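Local coordinates for protein endoglucanase (Fervidobacterium pennivorans DSM 9078, PDB 6KDD) that probably hydrolyses beta-1,4-glucosidic linkages as an endoglucanase of glycosyl hydrolase family 5, built on a TIM-barrel fold, at residues His86-Ala91 against Lys128-Tyr133; Phe139-Glu144 against Lys163-Ser168; Trp38-Arg41 against Glu45-Glu48; Glu121-Ile126 against Pro159-Val164; Pro72-Asp77 against Tyr115-Val120. All coordinates share one frame; numbering follows the deposited sequence.

Contact 1. Residues His86-Ala91 against Lys128-Tyr133; sequences HVVDRA and KFFKDY. With NI (nickel (II) ion), chain C.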
# COMPACT_ATOMS: atom_id res chain seq x y z
N HIS A 86 12.18 14.09 -4.67
CA HIS A 86 11.31 15.26 -4.76
C HIS A 86 9.91 15.01 -4.19
O HIS A 86 9.34 15.85 -3.46
CB HIS A 86 11.31 15.86 -6.19
CG HIS A 86 10.44 17.05 -6.34
ND1 HIS A 86 10.92 18.35 -6.23
CD2 HIS A 86 9.10 17.16 -6.48
CE1 HIS A 86 9.94 19.21 -6.41
NE2 HIS A 86 8.81 18.51 -6.53
N VAL A 87 9.31 13.89 -4.62
CA VAL A 87 7.97 13.52 -4.18
C VAL A 87 7.95 13.31 -2.67
O VAL A 87 7.05 13.82 -1.98
CB VAL A 87 7.50 12.25 -4.94
CG1 VAL A 87 6.18 11.70 -4.38
CG2 VAL A 87 7.41 12.53 -6.45
N VAL A 88 8.86 12.47 -2.18
CA VAL A 88 8.95 12.22 -0.75
C VAL A 88 9.09 13.55 0.01
O VAL A 88 8.40 13.77 1.02
CB VAL A 88 10.13 11.27 -0.45
CG1 VAL A 88 10.51 11.32 1.01
CG2 VAL A 88 9.81 9.85 -0.87
N ASP A 89 9.98 14.43 -0.47
CA ASP A 89 10.28 15.70 0.17
C ASP A 89 9.04 16.57 0.26
O ASP A 89 8.74 17.12 1.33
CB ASP A 89 11.39 16.51 -0.53
CG ASP A 89 12.79 15.95 -0.29
OD1 ASP A 89 12.91 14.94 0.43
OD2 ASP A 89 13.72 16.43 -0.91
N ARG A 90 8.29 16.68 -0.87
CA ARG A 90 7.07 17.47 -0.84
C ARG A 90 6.05 16.94 0.17
O ARG A 90 5.35 17.74 0.83
CB ARG A 90 6.44 17.61 -2.23
CG ARG A 90 7.28 18.41 -3.21
CD ARG A 90 7.17 19.91 -2.93
NE ARG A 90 7.74 20.84 -3.92
CZ ARG A 90 8.55 21.86 -3.65
NH1 ARG A 90 8.95 22.11 -2.40
NH2 ARG A 90 9.01 22.62 -4.63
N ALA A 91 5.91 15.61 0.26
CA ALA A 91 4.98 15.02 1.20
C ALA A 91 5.42 15.30 2.65
O ALA A 91 4.60 15.66 3.49
CB ALA A 91 4.86 13.53 0.94
N LYS A 128 20.08 3.32 1.75
CA LYS A 128 21.27 4.15 1.90
C LYS A 128 20.93 5.60 1.56
O LYS A 128 21.27 6.51 2.30
CB LYS A 128 22.39 3.68 0.98
CG LYS A 128 23.28 2.62 1.60
CD LYS A 128 24.53 2.29 0.80
CE LYS A 128 25.35 1.20 1.45
NZ LYS A 128 25.95 0.32 0.42
N PHE A 129 20.26 5.79 0.42
CA PHE A 129 19.83 7.11 -0.02
C PHE A 129 18.99 7.84 1.03
O PHE A 129 19.22 9.04 1.23
CB PHE A 129 19.11 6.98 -1.37
CG PHE A 129 18.87 8.30 -2.05
CD1 PHE A 129 17.72 9.05 -1.77
CD2 PHE A 129 19.77 8.78 -2.99
CE1 PHE A 129 17.51 10.26 -2.41
CE2 PHE A 129 19.55 9.99 -3.64
CZ PHE A 129 18.42 10.72 -3.36
N PHE A 130 18.03 7.15 1.69
CA PHE A 130 17.12 7.81 2.61
C PHE A 130 17.52 7.63 4.08
O PHE A 130 16.72 7.87 4.98
CB PHE A 130 15.66 7.39 2.35
CG PHE A 130 15.10 7.94 1.06
CD1 PHE A 130 14.68 9.27 0.97
CD2 PHE A 130 14.94 7.12 -0.06
CE1 PHE A 130 14.18 9.79 -0.23
CE2 PHE A 130 14.43 7.65 -1.24
CZ PHE A 130 14.04 8.97 -1.33
N LYS A 131 18.77 7.25 4.37
CA LYS A 131 19.03 6.78 5.72
C LYS A 131 18.85 7.91 6.73
O LYS A 131 18.42 7.68 7.86
CB LYS A 131 20.41 6.12 5.81
CG LYS A 131 21.59 7.04 5.52
CD LYS A 131 22.96 6.35 5.73
CE LYS A 131 23.67 6.83 6.98
NZ LYS A 131 23.36 5.99 8.16
N ASP A 132 19.14 9.15 6.29
CA ASP A 132 19.20 10.29 7.21
C ASP A 132 17.83 10.98 7.30
O ASP A 132 17.69 11.96 8.03
CB ASP A 132 20.37 11.21 6.84
CG ASP A 132 21.70 10.54 7.20
OD1 ASP A 132 21.79 10.09 8.33
OD2 ASP A 132 22.56 10.36 6.30
N TYR A 133 16.81 10.41 6.63
CA TYR A 133 15.48 11.00 6.61
C TYR A 133 14.78 10.87 7.96
O TYR A 133 15.04 9.93 8.70
CB TYR A 133 14.65 10.37 5.48
CG TYR A 133 14.75 11.22 4.24
CD1 TYR A 133 15.99 11.58 3.73
CD2 TYR A 133 13.62 11.78 3.65
CE1 TYR A 133 16.13 12.43 2.64
CE2 TYR A 133 13.75 12.64 2.56
CZ TYR A 133 15.00 12.93 2.03
OH TYR A 133 15.15 13.76 0.96
NI NI C . 12.92 18.97 -5.76
O HOH W 1 13.02 21.00 -7.31
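F130 and Y133, in the turn that ends helix 112-129, pack against V88 and D89 of helix 78-93. Taking 128-133 in order, the helix runs out at F129, and F130 is the first residue to leave helical geometry. The F129 ring brings CD1 over the centre of the F130 ring, 3.5 Å above its plane. F130 itself reaches CG1 of V88 with CE1, at 4.2 Å; a branched valine is compact enough to fit against two rings at once. A type I turn then runs from F130 to Y133, with Y133 N bonded to F130 O. It folds the chain back so that F130 CD1 lies over the centre of the Y133 ring, whose CE2 touches V88 CG1 at 3.8 Å. Tyrosine suits this last place because its ring is apolar while its rim carries a hydroxyl. Y133 OH donates to D89 OD1 over 2.6 Å; D89 OD1 accepts through its syn lone pair, with carboxylate and ring only 14° apart. K85 NZ forms a salt bridge with D89 OD2 and a hydrogen bond with Y133 OH. On the helix, H86 ND1 binds a nickel ion at 2.1 Å. Inward, V88 and F130 both rest on I100 of strand 97-101, while F130 also reaches L137 and F139 of strand 137-140.

Contact 2. Residues Phe139-Glu144 against Lys163-Ser168; sequences FEIYNE and KVIRES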
# COMPACT_ATOMS: atom_id res chain seq x y z
N PHE A 139 9.52 2.44 5.11
CA PHE A 139 9.85 1.63 3.94
C PHE A 139 8.90 0.42 3.89
O PHE A 139 8.45 -0.06 4.93
CB PHE A 139 11.27 1.06 4.01
CG PHE A 139 12.38 2.07 3.97
CD1 PHE A 139 12.19 3.37 3.49
CD2 PHE A 139 13.64 1.71 4.44
CE1 PHE A 139 13.22 4.30 3.47
CE2 PHE A 139 14.67 2.65 4.42
CZ PHE A 139 14.47 3.93 3.93
N GLU A 140 8.56 -0.04 2.67
CA GLU A 140 7.70 -1.20 2.55
C GLU A 140 8.35 -2.12 1.52
O GLU A 140 8.53 -1.76 0.37
CB GLU A 140 6.26 -0.79 2.19
CG GLU A 140 5.37 -2.00 1.85
CD GLU A 140 3.99 -1.60 1.34
OE1 GLU A 140 3.79 -0.39 1.05
OE2 GLU A 140 3.10 -2.49 1.27
N ILE A 141 8.81 -3.29 1.97
CA ILE A 141 9.72 -4.06 1.12
C ILE A 141 9.11 -4.38 -0.25
O ILE A 141 9.73 -4.17 -1.29
CB ILE A 141 10.17 -5.34 1.85
CG1 ILE A 141 11.05 -4.94 3.04
CG2 ILE A 141 10.89 -6.27 0.88
CD1 ILE A 141 11.56 -6.09 3.88
N TYR A 142 7.92 -5.00 -0.25
CA TYR A 142 7.37 -5.34 -1.55
C TYR A 142 5.83 -5.39 -1.47
O TYR A 142 5.31 -5.92 -0.52
CB TYR A 142 7.92 -6.68 -2.03
CG TYR A 142 7.50 -6.92 -3.45
CD1 TYR A 142 7.94 -6.05 -4.44
CD2 TYR A 142 6.57 -7.88 -3.78
CE1 TYR A 142 7.50 -6.17 -5.74
CE2 TYR A 142 6.17 -8.06 -5.10
CZ TYR A 142 6.61 -7.18 -6.06
OH TYR A 142 6.24 -7.30 -7.36
N ASN A 143 5.17 -4.83 -2.48
CA ASN A 143 3.71 -4.79 -2.63
C ASN A 143 3.21 -6.18 -3.08
O ASN A 143 3.67 -6.68 -4.08
CB ASN A 143 3.30 -3.76 -3.69
CG ASN A 143 1.81 -3.73 -3.95
OD1 ASN A 143 1.35 -4.15 -5.02
ND2 ASN A 143 1.04 -3.30 -2.97
N GLU A 144 2.30 -6.78 -2.31
CA GLU A 144 1.48 -7.91 -2.77
C GLU A 144 2.36 -9.02 -3.37
O GLU A 144 2.28 -9.30 -4.56
CB GLU A 144 0.48 -7.42 -3.82
CG GLU A 144 -0.61 -6.60 -3.17
CD GLU A 144 -1.69 -6.20 -4.17
OE1 GLU A 144 -1.65 -6.64 -5.31
OE2 GLU A 144 -2.59 -5.49 -3.76
N LYS A 163 17.32 -7.39 6.70
CA LYS A 163 18.68 -7.41 7.22
C LYS A 163 19.46 -6.25 6.61
O LYS A 163 20.05 -5.45 7.35
CB LYS A 163 19.38 -8.75 6.96
CG LYS A 163 20.75 -8.89 7.61
CD LYS A 163 20.74 -8.79 9.14
CE LYS A 163 22.03 -9.24 9.79
NZ LYS A 163 23.19 -8.39 9.40
N VAL A 164 19.44 -6.15 5.27
CA VAL A 164 20.22 -5.10 4.63
C VAL A 164 19.67 -3.69 4.89
O VAL A 164 20.46 -2.77 5.06
CB VAL A 164 20.64 -5.35 3.17
CG1 VAL A 164 20.88 -6.83 2.91
CG2 VAL A 164 19.75 -4.72 2.12
N ILE A 165 18.33 -3.52 4.98
CA ILE A 165 17.81 -2.19 5.29
C ILE A 165 18.33 -1.79 6.66
O ILE A 165 18.72 -0.63 6.89
CB ILE A 165 16.27 -2.21 5.25
CG1 ILE A 165 15.75 -2.43 3.82
CG2 ILE A 165 15.66 -0.97 5.90
CD1 ILE A 165 14.25 -2.73 3.74
N ARG A 166 18.37 -2.77 7.57
CA ARG A 166 18.70 -2.52 8.96
C ARG A 166 20.17 -2.12 9.13
O ARG A 166 20.53 -1.53 10.15
CB ARG A 166 18.38 -3.74 9.83
CG ARG A 166 16.90 -3.96 10.08
CD ARG A 166 16.39 -2.98 11.11
NE ARG A 166 14.96 -3.05 11.37
CZ ARG A 166 14.10 -2.08 11.07
NH1 ARG A 166 14.53 -0.98 10.46
NH2 ARG A 166 12.83 -2.23 11.38
N GLU A 167 21.01 -2.44 8.14
CA GLU A 167 22.43 -2.13 8.24
C GLU A 167 22.61 -0.62 8.23
O GLU A 167 23.46 -0.09 8.94
CB GLU A 167 23.21 -2.69 7.05
CG GLU A 167 23.34 -4.21 7.08
CD GLU A 167 24.06 -4.83 5.89
OE1 GLU A 167 24.36 -6.03 5.97
OE2 GLU A 167 24.33 -4.13 4.89
N SER A 168 21.81 0.08 7.40
CA SER A 168 21.92 1.52 7.26
C SER A 168 20.77 2.22 7.96
O SER A 168 20.89 3.40 8.29
CB SER A 168 22.00 1.95 5.82
OG SER A 168 20.81 1.55 5.13
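I165 splits its branches between F139 and I141, and all three are buried. The tight part is at F139: CG2 of I165 comes to 3.7 Å from CD2 of the phenylalanine, arriving at the edge of the ring and in its plane. That methyl stands anti to the backbone N of I165, whereas the longer branch (chi1 -68°, chi2 169°) extends to place CD1 4.0 Å from CG1 of I141. A beta-branched isoleucine thus serves two neighbours, one with each arm. The two segments belong to a beta-alpha-beta unit of the TIM barrel, in which strand 137-140 passes into helix 151-168 and on to strand 174-177; F139 points to the helix, I141 reaches it with the end of its chain, and E140 points away from the helix, its carboxylate pairing with R59. The other side of the helix is looser. K163 and E167 are exposed, as suits charged residues, and R166 forms a salt bridge with D195 and hydrogen bonds to the carbonyls of N169 and R172.

Contact 3. Residues Trp38-Arg41 against Glu45-Glu48; sequences WGVR and EYFE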
# COMPACT_ATOMS: atom_id res chain seq x y z
N TRP A 38 0.13 5.66 -16.70
CA TRP A 38 -1.14 5.10 -16.28
C TRP A 38 -2.07 6.22 -15.84
O TRP A 38 -3.06 5.95 -15.19
CB TRP A 38 -0.96 4.06 -15.16
CG TRP A 38 -0.38 2.76 -15.61
CD1 TRP A 38 -0.10 2.38 -16.90
CD2 TRP A 38 -0.07 1.63 -14.79
NE1 TRP A 38 0.38 1.10 -16.92
CE2 TRP A 38 0.40 0.61 -15.65
CE3 TRP A 38 -0.12 1.40 -13.40
CZ2 TRP A 38 0.78 -0.64 -15.17
CZ3 TRP A 38 0.24 0.15 -12.95
CH2 TRP A 38 0.68 -0.86 -13.81
N GLY A 39 -1.73 7.47 -16.14
CA GLY A 39 -2.75 8.51 -16.10
C GLY A 39 -2.46 9.57 -15.03
O GLY A 39 -3.10 10.61 -15.04
N VAL A 40 -1.46 9.32 -14.15
CA VAL A 40 -1.21 10.24 -13.03
C VAL A 40 0.25 10.61 -12.99
O VAL A 40 1.14 9.76 -13.06
CB VAL A 40 -1.62 9.68 -11.65
CG1 VAL A 40 -1.46 10.76 -10.59
CG2 VAL A 40 -3.07 9.21 -11.66
N ARG A 41 0.50 11.92 -12.91
CA ARG A 41 1.81 12.43 -12.55
C ARG A 41 1.64 13.13 -11.20
O ARG A 41 0.68 13.85 -10.99
CB ARG A 41 2.30 13.45 -13.59
CG ARG A 41 3.70 13.98 -13.31
CD ARG A 41 4.02 15.18 -14.19
NE ARG A 41 5.45 15.39 -13.99
CZ ARG A 41 6.02 16.22 -13.11
NH1 ARG A 41 5.31 17.02 -12.32
NH2 ARG A 41 7.34 16.25 -13.04
N GLU A 45 1.24 20.02 -5.55
CA GLU A 45 0.06 20.53 -4.88
C GLU A 45 -0.79 19.41 -4.29
O GLU A 45 -1.55 19.66 -3.37
CB GLU A 45 -0.82 21.32 -5.84
CG GLU A 45 -0.67 22.83 -5.66
CD GLU A 45 -1.70 23.68 -6.41
OE1 GLU A 45 -2.73 23.11 -6.85
OE2 GLU A 45 -1.46 24.91 -6.56
N TYR A 46 -0.64 18.16 -4.78
CA TYR A 46 -1.49 17.12 -4.24
C TYR A 46 -1.25 16.93 -2.75
O TYR A 46 -2.15 16.51 -2.04
CB TYR A 46 -1.24 15.80 -4.96
CG TYR A 46 -1.64 15.79 -6.43
CD1 TYR A 46 -2.45 16.77 -6.97
CD2 TYR A 46 -1.25 14.74 -7.25
CE1 TYR A 46 -2.83 16.75 -8.31
CE2 TYR A 46 -1.62 14.70 -8.60
CZ TYR A 46 -2.41 15.71 -9.13
OH TYR A 46 -2.77 15.64 -10.44
N PHE A 47 0.00 17.05 -2.30
CA PHE A 47 0.28 16.78 -0.90
C PHE A 47 -0.41 17.83 -0.02
O PHE A 47 -0.93 17.50 1.05
CB PHE A 47 1.78 16.59 -0.64
CG PHE A 47 2.35 15.43 -1.43
CD1 PHE A 47 1.89 14.14 -1.22
CD2 PHE A 47 3.31 15.64 -2.41
CE1 PHE A 47 2.34 13.07 -1.99
CE2 PHE A 47 3.76 14.57 -3.20
CZ PHE A 47 3.29 13.29 -2.97
N GLU A 48 -0.44 19.08 -0.47
CA GLU A 48 -1.13 20.11 0.33
C GLU A 48 -2.63 19.81 0.39
O GLU A 48 -3.25 19.95 1.45
CB GLU A 48 -0.96 21.46 -0.36
CG GLU A 48 -1.09 22.62 0.60
CD GLU A 48 -1.14 23.98 -0.08
OE1 GLU A 48 -0.87 24.06 -1.32
OE2 GLU A 48 -1.45 24.98 0.62
O HOH W 2 -1.89 14.01 -12.37
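Y46 CE2 meets R41 O and V40 CG1, where the loop that follows strand 22-25 of the TIM barrel leads into helix 45-53. The tyrosine has CG beside its own backbone N (chi1 -66°) and a ring torsion of -15°, which swings CE2 to 3.4 Å from R41 O. The same CE2 faces CG1 of V40 more loosely, at 4.4 Å. V40 is buried and points toward the helix segment, with CG1 anti to the backbone N. R41 behaves differently: its chain is extended through the first three torsions (chi1 -177°) and carries the guanidinium away from Y46, so that only its backbone takes part. Long and charged, it suits an exposed place. The ring of F295 also meets that of Y46. A water lying in the plane of the Y46 ring completes the contact, 2.7 Å from Y46 OH and accepting from R41 N at 3.2 Å. Tyrosine suits this place because its ring packs in a buried setting while its OH holds the water. Loop and helix are thus joined by van der Waals contact and one water bridge, with no direct hydrogen bond between the segments.

Contact 4. Residues Glu121-Ile126 against Pro159-Val164; sequences EIWRQI and PKVLKV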
# COMPACT_ATOMS: atom_id res chain seq x y z
N GLU A 121 19.18 -5.63 -3.50
CA GLU A 121 20.09 -4.56 -3.89
C GLU A 121 19.34 -3.25 -4.11
O GLU A 121 19.88 -2.17 -3.84
CB GLU A 121 20.86 -4.94 -5.16
CG GLU A 121 21.99 -5.94 -4.89
CD GLU A 121 22.89 -5.64 -3.70
OE1 GLU A 121 23.38 -4.49 -3.58
OE2 GLU A 121 23.07 -6.53 -2.85
N ILE A 122 18.11 -3.34 -4.62
CA ILE A 122 17.27 -2.16 -4.75
C ILE A 122 17.13 -1.54 -3.38
O ILE A 122 17.39 -0.34 -3.20
CB ILE A 122 15.91 -2.49 -5.43
CG1 ILE A 122 16.13 -2.71 -6.93
CG2 ILE A 122 14.91 -1.35 -5.21
CD1 ILE A 122 14.93 -3.29 -7.70
N TRP A 123 16.74 -2.35 -2.41
CA TRP A 123 16.53 -1.87 -1.06
C TRP A 123 17.84 -1.39 -0.42
O TRP A 123 17.79 -0.51 0.43
CB TRP A 123 15.75 -2.88 -0.22
CG TRP A 123 14.30 -2.61 -0.43
CD1 TRP A 123 13.36 -3.36 -1.09
CD2 TRP A 123 13.65 -1.38 -0.06
NE1 TRP A 123 12.15 -2.71 -1.08
CE2 TRP A 123 12.29 -1.51 -0.43
CE3 TRP A 123 14.08 -0.23 0.63
CZ2 TRP A 123 11.39 -0.46 -0.23
CZ3 TRP A 123 13.17 0.77 0.88
CH2 TRP A 123 11.85 0.67 0.43
N ARG A 124 18.99 -1.97 -0.83
CA ARG A 124 20.24 -1.53 -0.22
C ARG A 124 20.44 -0.06 -0.58
O ARG A 124 20.77 0.76 0.28
CB ARG A 124 21.43 -2.38 -0.70
CG ARG A 124 22.78 -1.95 -0.11
CD ARG A 124 23.98 -2.55 -0.85
NE ARG A 124 23.86 -4.00 -0.99
CZ ARG A 124 24.04 -4.90 -0.02
NH1 ARG A 124 24.36 -4.53 1.21
NH2 ARG A 124 23.88 -6.19 -0.26
N GLN A 125 20.17 0.26 -1.85
CA GLN A 125 20.36 1.58 -2.39
C GLN A 125 19.36 2.58 -1.81
O GLN A 125 19.73 3.72 -1.50
CB GLN A 125 20.24 1.55 -3.90
CG GLN A 125 21.46 0.88 -4.55
CD GLN A 125 21.12 0.71 -6.00
OE1 GLN A 125 21.29 1.62 -6.79
NE2 GLN A 125 20.57 -0.45 -6.34
N ILE A 126 18.10 2.16 -1.70
CA ILE A 126 17.07 3.11 -1.28
C ILE A 126 17.37 3.42 0.17
O ILE A 126 17.28 4.58 0.61
CB ILE A 126 15.66 2.52 -1.43
CG1 ILE A 126 15.33 2.20 -2.89
CG2 ILE A 126 14.60 3.45 -0.81
CD1 ILE A 126 14.12 1.25 -3.04
N PRO A 159 13.14 -11.37 5.19
CA PRO A 159 14.16 -11.16 6.24
C PRO A 159 15.52 -10.75 5.70
O PRO A 159 16.23 -9.97 6.34
CB PRO A 159 14.17 -12.49 7.04
CG PRO A 159 12.79 -13.08 6.73
CD PRO A 159 12.57 -12.73 5.26
N LYS A 160 15.84 -11.22 4.50
CA LYS A 160 17.09 -10.88 3.82
C LYS A 160 17.14 -9.41 3.45
O LYS A 160 18.15 -8.74 3.70
CB LYS A 160 17.25 -11.75 2.57
CG LYS A 160 17.56 -13.21 2.89
CD LYS A 160 17.61 -14.22 1.73
CE LYS A 160 17.48 -15.63 2.30
NZ LYS A 160 17.73 -16.70 1.31
N VAL A 161 16.08 -8.93 2.78
CA VAL A 161 15.95 -7.51 2.50
C VAL A 161 16.00 -6.72 3.81
O VAL A 161 16.73 -5.73 3.91
CB VAL A 161 14.67 -7.23 1.67
CG1 VAL A 161 14.44 -5.73 1.49
CG2 VAL A 161 14.77 -7.88 0.30
N LEU A 162 15.29 -7.16 4.84
CA LEU A 162 15.20 -6.40 6.08
C LEU A 162 16.59 -6.27 6.70
O LEU A 162 16.97 -5.20 7.18
CB LEU A 162 14.24 -7.09 7.04
CG LEU A 162 14.13 -6.45 8.42
CD1 LEU A 162 13.60 -5.00 8.34
CD2 LEU A 162 13.23 -7.28 9.32
N LYS A 163 17.32 -7.39 6.70
CA LYS A 163 18.68 -7.41 7.22
C LYS A 163 19.46 -6.25 6.61
O LYS A 163 20.05 -5.45 7.35
CB LYS A 163 19.38 -8.75 6.96
CG LYS A 163 20.75 -8.89 7.61
CD LYS A 163 20.74 -8.79 9.14
CE LYS A 163 22.03 -9.24 9.79
NZ LYS A 163 23.19 -8.39 9.40
N VAL A 164 19.44 -6.15 5.27
CA VAL A 164 20.22 -5.10 4.63
C VAL A 164 19.67 -3.69 4.89
O VAL A 164 20.46 -2.77 5.06
CB VAL A 164 20.64 -5.35 3.17
CG1 VAL A 164 20.88 -6.83 2.91
CG2 VAL A 164 19.75 -4.72 2.12
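Two adjacent outer helices of the TIM barrel, 112-129 and 151-168, pack side by side here, and W123 meets V161 while R124 meets V164. V161 presents CG1, the branch anti to its backbone N (chi1 174°), to W123, 3.6 Å from CB and 3.7 Å from CD1, so one methyl serves both the stem and the near end of the indole. Valines are short enough to let the helices come close, with the CA atoms of R124 and V164 6.0 Å apart. The broad indole extends inward to the barrel, where its NE1 is bonded to the carbonyl of I141, and I126 CD1 lies over one face toward the rim. At the outer edge V164 sets CG2 against the backbone and stem of R124, 4.0 Å from both CA and CB. Arginine suits this boundary because its aliphatic part covers the valine while its charged end stays at the surface. That end bends at chi3 (-51°) and turns back to E121, one turn earlier. R124 grips the carboxylate side-on in a salt bridge: NE reaches OE1 of E121 at 2.7 Å, and E121 OE2 accepts R124 NH2 on its syn lone pair, also at 2.7 Å, both nearly in the guanidinium plane.

Contact 5. Residues Pro72-Asp77 against Tyr115-Val120; sequences PPYDID and YGNVLV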
# COMPACT_ATOMS: atom_id res chain seq x y z
N PRO A 72 24.89 -6.32 -11.90
CA PRO A 72 25.00 -6.03 -10.47
C PRO A 72 25.87 -4.77 -10.35
O PRO A 72 26.65 -4.49 -11.27
CB PRO A 72 25.59 -7.31 -9.85
CG PRO A 72 25.33 -8.38 -10.89
CD PRO A 72 25.34 -7.69 -12.24
N PRO A 73 25.73 -3.95 -9.28
CA PRO A 73 24.78 -4.21 -8.19
C PRO A 73 23.43 -3.53 -8.44
O PRO A 73 22.75 -3.15 -7.48
CB PRO A 73 25.52 -3.63 -6.97
CG PRO A 73 26.37 -2.50 -7.54
CD PRO A 73 26.53 -2.74 -9.02
N TYR A 74 23.10 -3.36 -9.73
CA TYR A 74 21.79 -2.97 -10.23
C TYR A 74 21.46 -1.54 -9.81
O TYR A 74 20.44 -1.30 -9.13
CB TYR A 74 20.73 -3.96 -9.73
CG TYR A 74 21.13 -5.41 -9.87
CD1 TYR A 74 21.19 -6.02 -11.11
CD2 TYR A 74 21.44 -6.16 -8.74
CE1 TYR A 74 21.55 -7.36 -11.23
CE2 TYR A 74 21.80 -7.50 -8.85
CZ TYR A 74 21.85 -8.09 -10.10
OH TYR A 74 22.20 -9.41 -10.18
N ASP A 75 22.31 -0.60 -10.26
CA ASP A 75 22.25 0.78 -9.81
C ASP A 75 20.92 1.36 -10.26
O ASP A 75 20.56 1.25 -11.43
CB ASP A 75 23.38 1.64 -10.39
CG ASP A 75 24.75 1.36 -9.79
OD1 ASP A 75 24.84 0.77 -8.67
OD2 ASP A 75 25.71 1.73 -10.45
N ILE A 76 20.18 1.95 -9.31
CA ILE A 76 19.00 2.70 -9.67
C ILE A 76 19.50 3.92 -10.41
O ILE A 76 20.46 4.57 -9.96
CB ILE A 76 18.19 3.12 -8.42
CG1 ILE A 76 17.62 1.89 -7.71
CG2 ILE A 76 17.10 4.13 -8.77
CD1 ILE A 76 17.33 2.10 -6.25
N ASP A 77 18.81 4.25 -11.50
CA ASP A 77 19.09 5.45 -12.26
C ASP A 77 19.03 6.67 -11.34
O ASP A 77 18.08 6.83 -10.58
CB ASP A 77 18.12 5.48 -13.42
CG ASP A 77 18.03 6.81 -14.12
OD1 ASP A 77 18.49 7.82 -13.56
OD2 ASP A 77 17.50 6.81 -15.23
N TYR A 115 15.37 -13.39 -8.93
CA TYR A 115 15.31 -11.93 -8.81
C TYR A 115 15.29 -11.41 -7.38
O TYR A 115 15.29 -10.20 -7.18
CB TYR A 115 14.20 -11.31 -9.66
CG TYR A 115 14.48 -11.40 -11.13
CD1 TYR A 115 14.13 -12.54 -11.85
CD2 TYR A 115 15.10 -10.38 -11.81
CE1 TYR A 115 14.39 -12.65 -13.20
CE2 TYR A 115 15.35 -10.45 -13.17
CZ TYR A 115 15.01 -11.61 -13.85
OH TYR A 115 15.26 -11.69 -15.17
N GLY A 116 15.28 -12.33 -6.41
CA GLY A 116 15.29 -12.01 -4.99
C GLY A 116 16.46 -11.09 -4.65
O GLY A 116 16.32 -10.15 -3.87
N ASN A 117 17.62 -11.33 -5.28
CA ASN A 117 18.80 -10.59 -4.85
C ASN A 117 18.80 -9.20 -5.50
O ASN A 117 19.50 -8.29 -5.04
CB ASN A 117 20.10 -11.40 -4.95
CG ASN A 117 20.44 -11.90 -6.34
OD1 ASN A 117 20.34 -11.17 -7.33
ND2 ASN A 117 20.88 -13.15 -6.43
N VAL A 118 18.02 -9.04 -6.57
CA VAL A 118 17.84 -7.72 -7.16
C VAL A 118 17.00 -6.85 -6.21
O VAL A 118 17.36 -5.69 -5.98
CB VAL A 118 17.20 -7.78 -8.55
CG1 VAL A 118 16.88 -6.39 -9.11
CG2 VAL A 118 18.03 -8.58 -9.53
N LEU A 119 15.89 -7.42 -5.69
CA LEU A 119 15.11 -6.73 -4.66
C LEU A 119 16.03 -6.35 -3.49
O LEU A 119 15.90 -5.27 -2.94
CB LEU A 119 13.93 -7.57 -4.14
CG LEU A 119 12.98 -6.85 -3.15
CD1 LEU A 119 12.29 -5.66 -3.82
CD2 LEU A 119 11.96 -7.79 -2.51
N VAL A 120 16.95 -7.25 -3.11
CA VAL A 120 17.83 -6.98 -1.98
C VAL A 120 18.66 -5.73 -2.27
O VAL A 120 18.78 -4.87 -1.40
CB VAL A 120 18.69 -8.21 -1.58
CG1 VAL A 120 19.86 -7.80 -0.68
CG2 VAL A 120 17.87 -9.25 -0.83
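Y74, V118 and N117 carry this contact between a loop of the TIM barrel, which leads from strand 57-60 to helix 78-93, and the outer helix 112-129. Y74 has the most surface buried. Its ring is sandwiched: CA of P72 lies 3.6 Å above the centre of one face, and the opposite face receives CG2 of V118. The latter is a CH-pi contact, with the methyl carbon 3.9 Å from the ring centroid and only 12° off the normal. V118 suits its place because a compact branched side chain lets one methyl, CG2 beside the backbone N, sit over the ring while the residue still packs on I68 and F105. A flat aromatic ring can accept both neighbours, and its polar hydroxyl can still extend beyond them toward the surface. The backbone of Y74 takes positive phi and psi, following a cis peptide bond between P72 and P73, and the ring lies against P72. Further along, Q125 of the same helix fastens the loop with its amide, donating from NE2 to Y74 O and accepting at OE1 from the N of I76. D77 closes the loop as the N-cap of helix 78-93. N117, exposed to solvent, turns its amide within 12° of the plane of the tyrosine ring, and its OD1 stands 3.8 Å from Y74 OH.

How the contacts relate
All five contacts belong to one TIM barrel, whose eight parallel strands are wrapped by helices. Helix 112-129 is shared by contacts 1, 4 and 5: it contributes its start to contact 5, its middle to contact 4 and its end to contact 1. Contacts 2 and 4 have centres about 5 Å apart and share K163 and V164 on helix 151-168, so the two helices pack on each other and on strand 137-140. Contact 5, closing earlier in the chain, has its centre about 9 Å from that of contact 4. Contact 3 comes first; its centre lies about 28 Å from those of contacts 4 and 5, yet F47 touches the helix of contact 1. Contacts 2, 4 and 5 thus gather on one side of the barrel.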